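Local coordinates for cyanuric acid amidohydrolase (Azorhizobium caulinodans, PDB 4NQ3), which hydrolyses the s-triazine ring of cyanuric acid to carboxybiuret, a step in the breakdown of herbicides such as atrazine, at residues A267-L272 and V347-A352. Numbering follows the deposited sequence.
Sequences AALSAL and VAVIAA
The flat groups here are the peptide units of strand 347-352, since no aromatic ring takes part. One face turns Val349 and Ala351 toward segment 267-272, while Ile350 points to the other; along the strand's two edges, backbone hydrogen bonds join Val349 to Ala252 and Ile350 to Ile281. Val349 is the central contact residue and uses both of its branches. CG1, anti to the backbone N (chi1 179°), lies 3.8 Å from CD2 of Leu269, the two side chains crossing at about a right angle. CG2 meets the methyl of Ala268 one residue earlier on the helix, CB to CG2 3.8 Å. Leu272, whose N still bonds to Ala268 O, crosses Val349 obliquely; chi1 -70° sets CG anti to the carbonyl carbon, and chi2 of 167° then carries CD1 on to the strand. There CD1 touches Val349 CG1 and Ala351 CB. Its nearest approach is methyl against carbonyl, 3.6 Å from Val349 O. Ala268 also touches Ala252, and Leu272 both Ala250 and Ala252, of the adjoining strand 249-256, so the packing spans two strands. This is a helix laid on one face of the mixed four-stranded sheet, of strand order 1-4-2-3, in the predicted third repeating unit, RU C, away from the substrate pocket and magnesium site. No hydrogen bond links the segments: buried apolar packing holds them together, while the backbone of Val347 to Ala351 bonds to the neighbouring strands.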
loop_
_atom_site.group_PDB
_atom_site.type_symbol
_atom_site.label_atom_id
_atom_site.label_comp_id
_atom_site.label_asym_id
_atom_site.label_seq_id
_atom_site.Cartn_x
_atom_site.Cartn_y
_atom_site.Cartn_z
ATOM N N ALA A 267 -15.840 -28.161 -15.263
ATOM C CA ALA A 267 -15.496 -29.366 -16.018
ATOM C C ALA A 267 -14.686 -30.326 -15.153
ATOM O O ALA A 267 -14.847 -31.549 -15.241
ATOM C CB ALA A 267 -14.737 -29.015 -17.269
ATOM N N ALA A 268 -13.799 -29.768 -14.331
ATOM C CA ALA A 268 -12.998 -30.586 -13.435
ATOM C C ALA A 268 -13.898 -31.334 -12.443
ATOM O O ALA A 268 -13.744 -32.536 -12.245
ATOM C CB ALA A 268 -11.979 -29.730 -12.705
ATOM N N LEU A 269 -14.853 -30.628 -11.844
ATOM C CA LEU A 269 -15.799 -31.246 -10.919
ATOM C C LEU A 269 -16.625 -32.358 -11.602
ATOM O O LEU A 269 -16.944 -33.373 -10.977
ATOM C CB LEU A 269 -16.704 -30.177 -10.315
ATOM C CG LEU A 269 -16.018 -29.222 -9.333
ATOM C CD1 LEU A 269 -16.866 -28.003 -9.062
ATOM C CD2 LEU A 269 -15.727 -29.938 -8.014
ATOM N N SER A 270 -16.983 -32.173 -12.873
ATOM C CA SER A 270 -17.658 -33.236 -13.622
ATOM C C SER A 270 -16.799 -34.485 -13.766
ATOM O O SER A 270 -17.256 -35.599 -13.505
ATOM C CB SER A 270 -18.058 -32.759 -15.002
ATOM O OG SER A 270 -19.345 -32.195 -14.957
ATOM N N ALA A 271 -15.556 -34.295 -14.190
ATOM C CA ALA A 271 -14.624 -35.401 -14.360
ATOM C C ALA A 271 -14.491 -36.225 -13.083
ATOM O O ALA A 271 -14.414 -37.456 -13.125
ATOM C CB ALA A 271 -13.276 -34.872 -14.790
ATOM N N LEU A 272 -14.473 -35.521 -11.952
ATOM C CA LEU A 272 -14.339 -36.114 -10.621
ATOM C C LEU A 272 -15.641 -36.705 -10.045
ATOM O O LEU A 272 -15.613 -37.354 -8.981
ATOM C CB LEU A 272 -13.812 -35.060 -9.657
ATOM C CG LEU A 272 -12.369 -34.605 -9.818
ATOM C CD1 LEU A 272 -12.145 -33.347 -8.989
ATOM C CD2 LEU A 272 -11.425 -35.710 -9.377
ATOM N N VAL A 347 -5.741 -24.622 -13.077
ATOM C CA VAL A 347 -6.524 -24.815 -11.878
ATOM C C VAL A 347 -6.725 -26.315 -11.726
ATOM O O VAL A 347 -6.924 -27.020 -12.708
ATOM C CB VAL A 347 -7.860 -24.073 -11.931
ATOM C CG1 VAL A 347 -8.649 -24.517 -13.121
ATOM C CG2 VAL A 347 -8.631 -24.365 -10.700
ATOM N N ALA A 348 -6.587 -26.810 -10.504
ATOM C CA ALA A 348 -6.795 -28.222 -10.221
ATOM C C ALA A 348 -7.826 -28.353 -9.112
ATOM O O ALA A 348 -7.944 -27.479 -8.248
ATOM C CB ALA A 348 -5.497 -28.893 -9.831
ATOM N N VAL A 349 -8.575 -29.444 -9.134
ATOM C CA VAL A 349 -9.550 -29.699 -8.092
ATOM C C VAL A 349 -9.294 -31.058 -7.506
ATOM O O VAL A 349 -8.919 -31.980 -8.232
ATOM C CB VAL A 349 -10.967 -29.643 -8.629
ATOM C CG1 VAL A 349 -11.947 -29.930 -7.528
ATOM C CG2 VAL A 349 -11.226 -28.282 -9.219
ATOM N N ILE A 350 -9.477 -31.183 -6.197
ATOM C CA ILE A 350 -9.312 -32.469 -5.525
ATOM C C ILE A 350 -10.567 -32.826 -4.774
ATOM O O ILE A 350 -10.936 -32.145 -3.820
ATOM C CB ILE A 350 -8.164 -32.467 -4.541
ATOM C CG1 ILE A 350 -6.835 -32.316 -5.275
ATOM C CG2 ILE A 350 -8.185 -33.754 -3.740
ATOM C CD1 ILE A 350 -5.678 -32.278 -4.351
ATOM N N ALA A 351 -11.242 -33.881 -5.206
ATOM C CA ALA A 351 -12.526 -34.221 -4.602
ATOM C C ALA A 351 -12.709 -35.727 -4.447
ATOM O O ALA A 351 -11.977 -36.504 -5.057
ATOM C CB ALA A 351 -13.646 -33.642 -5.442
ATOM N N ALA A 352 -13.683 -36.143 -3.641
ATOM C CA ALA A 352 -14.084 -37.547 -3.645
ATOM C C ALA A 352 -15.297 -37.728 -4.567
ATOM O O ALA A 352 -16.075 -36.787 -4.789
ATOM C CB ALA A 352 -14.392 -38.033 -2.248
#